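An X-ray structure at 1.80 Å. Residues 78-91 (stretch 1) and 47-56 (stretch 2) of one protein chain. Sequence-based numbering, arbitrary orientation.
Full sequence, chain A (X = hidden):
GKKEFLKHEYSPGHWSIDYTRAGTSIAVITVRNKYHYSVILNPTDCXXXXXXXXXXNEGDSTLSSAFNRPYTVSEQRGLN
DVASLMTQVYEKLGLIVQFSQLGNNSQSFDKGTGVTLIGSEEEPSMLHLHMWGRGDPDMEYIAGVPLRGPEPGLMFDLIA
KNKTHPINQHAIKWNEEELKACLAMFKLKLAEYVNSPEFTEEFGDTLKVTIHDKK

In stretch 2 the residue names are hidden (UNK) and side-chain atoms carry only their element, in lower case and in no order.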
# COMPACT_ATOMS: atom_id res chain seq x y z
N GLY A 78 6.08 -11.32 -1.11
CA GLY A 78 7.25 -10.92 -1.90
C GLY A 78 7.07 -9.52 -2.50
O GLY A 78 8.00 -8.75 -2.49
N LEU A 79 5.88 -9.23 -3.02
CA LEU A 79 5.56 -7.87 -3.52
C LEU A 79 5.81 -6.85 -2.43
O LEU A 79 6.46 -5.82 -2.64
CB LEU A 79 4.11 -7.78 -4.00
CG LEU A 79 3.76 -6.49 -4.75
CD1 LEU A 79 4.32 -6.53 -6.15
CD2 LEU A 79 2.28 -6.23 -4.83
N ASN A 80 5.28 -7.13 -1.25
CA ASN A 80 5.41 -6.23 -0.12
C ASN A 80 6.84 -6.09 0.39
O ASN A 80 7.21 -5.04 0.88
CB ASN A 80 4.45 -6.65 1.00
CG ASN A 80 3.00 -6.37 0.64
OD1 ASN A 80 2.67 -5.99 -0.48
ND2 ASN A 80 2.12 -6.47 1.61
N ASP A 81 7.64 -7.16 0.29
CA ASP A 81 9.07 -7.05 0.62
C ASP A 81 9.80 -6.13 -0.37
O ASP A 81 10.63 -5.30 0.03
CB ASP A 81 9.75 -8.44 0.60
CG ASP A 81 9.41 -9.30 1.81
OD1 ASP A 81 8.85 -8.82 2.83
OD2 ASP A 81 9.76 -10.52 1.75
N VAL A 82 9.54 -6.31 -1.66
CA VAL A 82 10.14 -5.45 -2.68
C VAL A 82 9.70 -3.99 -2.46
O VAL A 82 10.52 -3.04 -2.56
CB VAL A 82 9.80 -5.92 -4.10
CG1 VAL A 82 10.35 -4.94 -5.14
CG2 VAL A 82 10.39 -7.30 -4.35
N ALA A 83 8.42 -3.79 -2.11
CA ALA A 83 7.95 -2.46 -1.70
C ALA A 83 8.75 -1.90 -0.51
O ALA A 83 9.20 -0.76 -0.55
CB ALA A 83 6.44 -2.46 -1.44
N SER A 84 8.97 -2.71 0.53
CA SER A 84 9.76 -2.26 1.69
C SER A 84 11.15 -1.79 1.28
O SER A 84 11.61 -0.74 1.76
CB SER A 84 9.87 -3.39 2.72
OG SER A 84 8.57 -3.74 3.19
N LEU A 85 11.79 -2.53 0.39
CA LEU A 85 13.11 -2.15 -0.17
C LEU A 85 13.01 -0.79 -0.88
O LEU A 85 13.76 0.13 -0.60
CB LEU A 85 13.61 -3.22 -1.15
CG LEU A 85 14.82 -2.85 -2.02
CD1 LEU A 85 15.99 -2.49 -1.14
CD2 LEU A 85 15.20 -3.98 -2.98
N MSE A 86 12.05 -0.67 -1.80
CA MSE A 86 11.94 0.55 -2.60
C MSE A 86 11.61 1.77 -1.79
O MSE A 86 11.98 2.87 -2.19
CB MSE A 86 10.98 0.42 -3.78
CG MSE A 86 11.39 -0.62 -4.81
SE MSE A 86 13.21 -0.34 -5.52
CE MSE A 86 12.99 1.49 -6.15
N THR A 87 10.90 1.63 -0.66
CA THR A 87 10.67 2.80 0.19
C THR A 87 11.97 3.55 0.58
O THR A 87 11.95 4.78 0.72
CB THR A 87 9.92 2.50 1.50
OG1 THR A 87 10.73 1.67 2.35
CG2 THR A 87 8.54 1.85 1.24
N GLN A 88 13.08 2.81 0.69
CA GLN A 88 14.34 3.42 1.09
C GLN A 88 14.95 4.31 0.01
O GLN A 88 15.67 5.25 0.34
CB GLN A 88 15.32 2.34 1.57
CG GLN A 88 14.74 1.52 2.75
CD GLN A 88 14.27 2.39 3.90
OE1 GLN A 88 15.08 3.02 4.60
NE2 GLN A 88 12.94 2.48 4.08
N VAL A 89 14.64 4.04 -1.26
CA VAL A 89 15.07 4.92 -2.33
C VAL A 89 14.37 6.29 -2.21
O VAL A 89 15.01 7.33 -2.28
CB VAL A 89 14.86 4.30 -3.71
CG1 VAL A 89 15.13 5.32 -4.78
CG2 VAL A 89 15.72 3.06 -3.86
N TYR A 90 13.04 6.30 -1.98
CA TYR A 90 12.33 7.55 -1.77
C TYR A 90 12.87 8.30 -0.55
O TYR A 90 13.08 9.53 -0.59
CB TYR A 90 10.81 7.30 -1.65
CG TYR A 90 10.22 6.94 -2.97
CD1 TYR A 90 9.80 7.93 -3.86
CD2 TYR A 90 10.15 5.62 -3.37
CE1 TYR A 90 9.28 7.61 -5.09
CE2 TYR A 90 9.66 5.28 -4.61
CZ TYR A 90 9.22 6.26 -5.47
OH TYR A 90 8.72 5.91 -6.70
N GLU A 91 13.12 7.57 0.53
CA GLU A 91 13.68 8.15 1.76
C GLU A 91 15.03 8.83 1.48
O GLU A 91 15.24 9.97 1.90
CB GLU A 91 13.85 7.07 2.85
CG GLU A 91 14.19 7.60 4.24
CD GLU A 91 12.98 8.14 5.01
OE1 GLU A 91 13.22 9.07 5.83
OE2 GLU A 91 11.82 7.61 4.86
N UNK A 47 4.33 12.22 -12.16
CA UNK A 47 4.11 12.89 -10.88
C UNK A 47 4.59 12.02 -9.71
O UNK A 47 4.34 10.80 -9.67
c UNK A 47 2.65 13.23 -10.65
n UNK A 47 -1.73 13.67 -9.94
c UNK A 47 2.07 14.18 -11.70
c UNK A 47 -1.16 12.81 -10.77
n UNK A 47 -1.68 11.61 -10.89
c UNK A 47 0.60 14.41 -11.48
n UNK A 47 -0.11 13.13 -11.52
N UNK A 48 5.27 12.65 -8.76
CA UNK A 48 5.79 11.98 -7.58
C UNK A 48 6.87 10.93 -7.86
O UNK A 48 7.15 10.11 -6.99
N UNK A 49 7.45 10.97 -9.05
CA UNK A 49 8.36 9.92 -9.53
C UNK A 49 7.73 8.53 -9.35
O UNK A 49 8.37 7.62 -8.85
c UNK A 49 11.72 13.84 -8.55
c UNK A 49 10.41 11.37 -8.74
c UNK A 49 10.23 12.36 -9.72
c UNK A 49 10.86 13.59 -9.62
c UNK A 49 11.23 11.67 -7.68
o UNK A 49 12.34 15.04 -8.45
c UNK A 49 9.73 10.01 -8.82
c UNK A 49 11.92 12.88 -7.60
N UNK A 50 6.45 8.38 -9.73
CA UNK A 50 5.73 7.12 -9.53
C UNK A 50 6.50 5.93 -10.11
O UNK A 50 6.98 6.01 -11.27
n UNK A 50 -0.42 5.21 -10.96
n UNK A 50 1.36 6.60 -10.50
c UNK A 50 3.26 7.79 -9.46
n UNK A 50 -0.62 7.46 -11.39
c UNK A 50 2.02 7.89 -10.35
c UNK A 50 0.10 6.43 -10.94
c UNK A 50 4.38 7.16 -10.22
N UNK A 51 6.56 4.85 -9.34
CA UNK A 51 6.99 3.55 -9.84
C UNK A 51 5.85 2.54 -9.77
O UNK A 51 4.88 2.73 -9.03
c UNK A 51 9.44 3.87 -9.36
c UNK A 51 8.95 2.01 -6.86
c UNK A 51 8.22 2.99 -9.10
c UNK A 51 7.90 2.79 -7.62
N UNK A 52 5.97 1.49 -10.56
CA UNK A 52 5.10 0.30 -10.47
C UNK A 52 6.01 -0.87 -10.09
O UNK A 52 7.06 -1.08 -10.70
c UNK A 52 3.21 1.12 -13.76
c UNK A 52 4.42 -0.00 -11.80
c UNK A 52 3.62 1.21 -12.29
c UNK A 52 3.52 -1.24 -11.69
N UNK A 53 5.60 -1.61 -9.07
CA UNK A 53 6.27 -2.82 -8.66
C UNK A 53 5.30 -3.92 -9.02
O UNK A 53 4.14 -3.89 -8.58
c UNK A 53 7.35 -1.60 -6.75
c UNK A 53 7.65 -1.50 -5.26
c UNK A 53 6.52 -2.83 -7.14
c UNK A 53 7.17 -4.16 -6.72
N UNK A 54 5.77 -4.85 -9.87
CA UNK A 54 4.91 -5.84 -10.47
C UNK A 54 5.49 -7.25 -10.35
O UNK A 54 6.68 -7.48 -10.54
n UNK A 54 3.56 -9.18 -16.39
c UNK A 54 4.12 -8.22 -15.69
c UNK A 54 4.91 -7.45 -13.44
c UNK A 54 3.92 -6.54 -12.77
n UNK A 54 4.28 -8.41 -14.37
n UNK A 54 4.50 -7.10 -16.31
c UNK A 54 4.65 -5.48 -11.94
N UNK A 55 4.61 -8.20 -10.02
CA UNK A 55 5.01 -9.60 -9.92
C UNK A 55 5.02 -10.17 -11.33
O UNK A 55 3.99 -10.16 -12.00
c UNK A 55 5.38 -12.40 -8.72
c UNK A 55 3.97 -10.34 -9.07
c UNK A 55 3.04 -12.68 -9.15
c UNK A 55 5.53 -13.80 -8.64
c UNK A 55 4.43 -14.61 -8.83
c UNK A 55 3.18 -14.07 -9.06
c UNK A 55 4.15 -11.83 -9.00
o UNK A 55 4.57 -16.01 -8.72
N UNK A 56 6.17 -10.66 -11.75
CA UNK A 56 6.34 -11.24 -13.07
C UNK A 56 5.91 -12.71 -13.10
O UNK A 56 5.02 -13.09 -13.84
c UNK A 56 8.37 -9.73 -13.68
c UNK A 56 7.81 -9.11 -14.94
c UNK A 56 9.91 -9.72 -13.70
c UNK A 56 7.81 -11.13 -13.52

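Position 47 carries three carbons, a nitrogen, then a carbon bearing two more nitrogens, none within reach of the helix. This guanidinium-tipped chain is Arg-47, whose nitrogens find hydrogen bonds outside the contact. Arg-47 O accepts a 3.2 Å hydrogen bond from N of position 50.

Position 48 has no side-chain atoms, and its backbone O lies 3.8 Å from CE1 of Tyr-90, near the plane of that ring. It is therefore Gly-48, and its phi of 64° by itself favours glycine.

At position 49 one carbon leads to a six-carbon ring bearing an oxygen. The CA-to-CB bond points toward the helix, with CB 4.5 Å from Tyr-90 CE1, yet the ring leads away. This is Tyr-49, its hydroxyl hydrogen-bonded elsewhere in the structure. Its backbone contributes too: Tyr-90 OH donates a 2.8 Å hydrogen bond to Tyr-49 O.

Position 50 repeats the pattern of 47, and its CA-to-CB bond points away from the helix: Arg-50. The charged group thus need not enter the apolar contact.

Position 51 has four carbons forked at the first, one arm two carbons long, pointing toward the helix and touching Met-86 and Tyr-90. This is Ile-51, which brings CG1 to 3.4 Å from Tyr-90 OH and CD1 to 4.0 Å from Met-86 CB, a branched apolar chain in contact with both.

Position 52 has the same fork but is out of reach of the helix and partly exposed. It is Ile-52, beta-branched like many strand residues.

Position 53, forked likewise, packs against Leu-79, Val-82, Ala-83 and Met-86. It is Ile-53, an apolar chain among apolar neighbours. Its short arm, CG2, lies 3.6 Å from Val-82 CG1 and 3.8 Å from Leu-79 CD1; its long arm ends in CD1, 3.9 Å from Met-86 CG and 4.1 Å from Ala-83 CB.

Position 54, patterned like 47, points away: Arg-54. Its NE donates a hydrogen bond to O of position 55 at 3.0 Å, and its other guanidinium nitrogens are satisfied elsewhere in the structure.

Position 55 has one carbon and a six-carbon ring with an oxygen; the ring leads away, while its backbone N lies 4.2 Å from Leu-79 CD1. This is Tyr-55, its hydroxyl hydrogen-bonded elsewhere.

Position 56, four carbons forked at the second and out of reach, is Leu-56, an apolar chain at a buried site.

The contact thus rests on alternation: Ile-51 and Ile-53 face the helix, which runs roughly antiparallel at 148°, while the single cross-stretch hydrogen bond anchors Tyr-90 to the loop.

Stretch 2, residues 47-56: RGYRIIIRYL
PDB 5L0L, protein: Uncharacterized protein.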